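Local coordinates for protein sortase B (Listeria monocytogenes serovar 1/2a, PDB 5JCV) that cleaves the C-terminal sorting signal of surface proteins and, through a thioester intermediate, attaches them covalently to the cell wall, at residues Pro97-Glu102 / Arg159-Ser164. Sequence-based numbering, arbitrary orientation.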
ATOM      1  N   PRO A  97       2.479  26.639   2.065  1.00 56.23           N
ATOM      2  CA  PRO A  97       3.777  26.207   1.554  1.00 56.24           C
ATOM      3  C   PRO A  97       3.960  24.678   1.431  1.00 52.95           C
ATOM      4  O   PRO A  97       4.955  24.231   0.859  1.00 49.46           O
ATOM      5  CB  PRO A  97       4.768  26.813   2.581  1.00 59.01           C
ATOM      6  CG  PRO A  97       3.996  26.895   3.872  1.00 58.96           C
ATOM      7  CD  PRO A  97       2.525  27.017   3.498  1.00 58.34           C
ATOM      8  N   THR A  98       3.030  23.869   1.949  1.00 51.34           N
ATOM      9  CA  THR A  98       3.191  22.407   1.894  1.00 52.09           C
ATOM     10  C   THR A  98       1.890  21.675   1.641  1.00 50.96           C
ATOM     11  O   THR A  98       0.794  22.157   1.969  1.00 49.91           O
ATOM     12  CB  THR A  98       3.731  21.800   3.256  1.00 56.53           C
ATOM     13  OG1 THR A  98       2.677  21.803   4.232  1.00 52.44           O
ATOM     14  CG2 THR A  98       4.918  22.587   3.813  1.00 55.31           C
ATOM     15  N   PHE A  99       2.011  20.462   1.126  1.00 51.63           N
ATOM     16  CA  PHE A  99       0.873  19.557   1.079  1.00 52.06           C
ATOM     17  C   PHE A  99       1.295  18.164   1.544  1.00 54.17           C
ATOM     18  O   PHE A  99       2.487  17.915   1.759  1.00 51.26           O
ATOM     19  CB  PHE A  99       0.247  19.531  -0.323  1.00 51.04           C
ATOM     20  CG  PHE A  99       1.142  19.017  -1.399  1.00 50.01           C
ATOM     21  CD1 PHE A  99       1.123  17.683  -1.762  1.00 52.44           C
ATOM     22  CD2 PHE A  99       1.991  19.873  -2.081  1.00 52.74           C
ATOM     23  CE1 PHE A  99       1.966  17.211  -2.745  1.00 52.59           C
ATOM     24  CE2 PHE A  99       2.822  19.408  -3.086  1.00 52.75           C
ATOM     25  CZ  PHE A  99       2.815  18.078  -3.424  1.00 53.32           C
ATOM     26  N   SER A 100       0.319  17.264   1.689  1.00 57.27           N
ATOM     27  CA  SER A 100       0.612  15.887   2.091  1.00 57.35           C
ATOM     28  C   SER A 100       0.330  14.873   1.036  1.00 55.57           C
ATOM     29  O   SER A 100      -0.730  14.852   0.414  1.00 55.24           O
ATOM     30  CB  SER A 100      -0.071  15.489   3.414  1.00 62.85           C
ATOM     31  OG  SER A 100      -1.369  15.977   3.527  1.00 63.58           O
ATOM     32  N   TYR A 101       1.323  14.015   0.864  1.00 54.37           N
ATOM     33  CA  TYR A 101       1.330  12.992  -0.131  1.00 57.18           C
ATOM     34  C   TYR A 101       1.542  11.685   0.605  1.00 61.29           C
ATOM     35  O   TYR A 101       2.541  11.535   1.296  1.00 59.54           O
ATOM     36  CB  TYR A 101       2.507  13.238  -1.109  1.00 57.38           C
ATOM     37  CG  TYR A 101       2.848  12.042  -1.967  1.00 63.43           C
ATOM     38  CD1 TYR A 101       1.901  11.502  -2.850  1.00 64.89           C
ATOM     39  CD2 TYR A 101       4.120  11.425  -1.896  1.00 64.73           C
ATOM     40  CE1 TYR A 101       2.202  10.390  -3.633  1.00 65.02           C
ATOM     41  CE2 TYR A 101       4.430  10.309  -2.681  1.00 61.05           C
ATOM     42  CZ  TYR A 101       3.463   9.793  -3.550  1.00 63.44           C
ATOM     43  OH  TYR A 101       3.691   8.678  -4.320  1.00 61.27           O
ATOM     44  N   GLU A 102       0.587  10.771   0.498  1.00 63.07           N
ATOM     45  CA  GLU A 102       0.789   9.396   0.957  0.56 65.14           C
ATOM     46  C   GLU A 102       1.197   8.525  -0.231  1.00 63.52           C
ATOM     47  O   GLU A 102       0.664   8.665  -1.332  1.00 60.14           O
ATOM     48  CB  GLU A 102      -0.474   8.810   1.601  0.56 68.00           C
ATOM     49  CG  GLU A 102      -0.579   8.970   3.108  0.56 68.93           C
ATOM     50  CD  GLU A 102      -1.377  10.183   3.538  0.56 69.77           C
ATOM     51  OE1 GLU A 102      -2.583   9.987   3.794  0.56 71.55           O
ATOM     52  OE2 GLU A 102      -0.815  11.313   3.614  0.56 68.07           O
ATOM     53  N   ARG A 159      14.957  14.838  -3.405  1.00 69.57           N
ATOM     54  CA  ARG A 159      13.988  14.239  -4.322  1.00 67.34           C
ATOM     55  C   ARG A 159      12.690  15.025  -4.280  1.00 64.65           C
ATOM     56  O   ARG A 159      12.349  15.592  -3.249  1.00 59.66           O
ATOM     57  CB  ARG A 159      13.677  12.816  -3.910  1.00 64.16           C
ATOM     58  CG  ARG A 159      14.763  11.834  -4.246  1.00 66.38           C
ATOM     59  CD  ARG A 159      14.280  10.436  -3.858  1.00 68.60           C
ATOM     60  NE  ARG A 159      13.760  10.512  -2.491  1.00 74.98           N
ATOM     61  CZ  ARG A 159      14.508  10.428  -1.393  1.00 75.47           C
ATOM     62  NH1 ARG A 159      15.822  10.176  -1.502  1.00 67.19           N
ATOM     63  NH2 ARG A 159      13.933  10.579  -0.190  1.00 79.52           N
ATOM     64  N   ILE A 160      11.949  15.017  -5.390  1.00 60.88           N
ATOM     65  CA  ILE A 160      10.755  15.872  -5.522  1.00 57.76           C
ATOM     66  C   ILE A 160       9.494  15.185  -5.998  1.00 55.00           C
ATOM     67  O   ILE A 160       9.492  14.037  -6.432  1.00 55.87           O
ATOM     68  CB  ILE A 160      10.995  17.066  -6.452  1.00 57.62           C
ATOM     69  CG1 ILE A 160      11.047  16.623  -7.906  1.00 56.90           C
ATOM     70  CG2 ILE A 160      12.268  17.808  -6.071  1.00 59.30           C
ATOM     71  CD1 ILE A 160      11.391  17.761  -8.843  1.00 55.89           C
ATOM     72  N   ILE A 161       8.399  15.913  -5.864  1.00 53.87           N
ATOM     73  CA  ILE A 161       7.119  15.471  -6.360  1.00 53.08           C
ATOM     74  C   ILE A 161       6.522  16.621  -7.172  1.00 52.93           C
ATOM     75  O   ILE A 161       6.665  17.788  -6.802  1.00 50.50           O
ATOM     76  CB  ILE A 161       6.208  14.951  -5.245  1.00 56.81           C
ATOM     77  CG1 ILE A 161       4.759  14.821  -5.718  1.00 57.22           C
ATOM     78  CG2 ILE A 161       6.280  15.841  -4.047  1.00 64.02           C
ATOM     79  CD1 ILE A 161       3.925  13.872  -4.897  1.00 60.57           C
ATOM     80  N   THR A 162       5.918  16.262  -8.317  1.00 50.45           N
ATOM     81  CA  THR A 162       5.369  17.214  -9.269  1.00 47.10           C
ATOM     82  C   THR A 162       3.893  16.922  -9.376  1.00 47.31           C
ATOM     83  O   THR A 162       3.485  15.766  -9.646  1.00 48.66           O
ATOM     84  CB  THR A 162       6.004  17.048 -10.675  1.00 46.76           C
ATOM     85  OG1 THR A 162       7.423  17.179 -10.588  1.00 48.86           O
ATOM     86  CG2 THR A 162       5.506  18.089 -11.636  1.00 44.06           C
ATOM     87  N   LEU A 163       3.091  17.956  -9.147  1.00 45.05           N
ATOM     88  CA  LEU A 163       1.692  17.874  -9.428  1.00 44.19           C
ATOM     89  C   LEU A 163       1.429  18.609 -10.751  1.00 42.26           C
ATOM     90  O   LEU A 163       1.863  19.738 -10.935  1.00 45.58           O
ATOM     91  CB  LEU A 163       0.916  18.488  -8.279  1.00 41.83           C
ATOM     92  CG  LEU A 163       1.157  17.930  -6.892  1.00 41.71           C
ATOM     93  CD1 LEU A 163       0.205  18.601  -5.956  1.00 42.60           C
ATOM     94  CD2 LEU A 163       0.972  16.433  -6.735  1.00 42.95           C
ATOM     95  N   SER A 164       0.714  17.970 -11.667  1.00 41.67           N
ATOM     96  CA  SER A 164       0.442  18.572 -12.987  1.00 40.19           C
ATOM     97  C   SER A 164      -0.926  18.241 -13.516  1.00 40.42           C
ATOM     98  O   SER A 164      -1.389  17.089 -13.406  1.00 40.19           O
ATOM     99  CB  SER A 164       1.440  18.038 -13.984  1.00 44.44           C
ATOM    100  OG  SER A 164       1.257  18.548 -15.299  1.00 44.45           O
TER
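F99 and Y101 each offer a ring face to a methyl group of strand 160-164, a compact example of how two strands that share no hydrogen bond pack across the inside of a closed β-sheet. L163 and F99 reach toward each other from opposite directions, and L163 CD1 settles over one face of the F99 ring in a CH-π contact, 4.0 Å from the ring centre and 22° off the normal. That methyl sits toward the rim, where L163 CD1 is 3.7 Å from F99 CZ. Y101 meets I161 at a slant instead: I161 CD1 stands over one face of the Y101 ring, displaced toward the rim on the side of CG, 3.6 Å from Y101 CG, in a second CH-π contact. The extended side chain of I161, with CG1 anti to the backbone N (chi1 166°), carries CD1 out to Y101, while its other branch, CG2, touches F99 CZ obliquely at 4.2 Å. I161 thus bridges both aromatics. All four residues are buried, and the strand axes run nearly at right angles (99°), 10.4 Å apart, with side chains filling the gap. This is core packing of the sortase β-barrel: V110 of strand 107-118 touches F99 and I161, L18 of strand 14-19 touches F99 and L163, and I70 of strand 67-72 touches I161 and L163, while strand 98-102 is hydrogen-bonded through its backbone to strands 14-19 and 107-118.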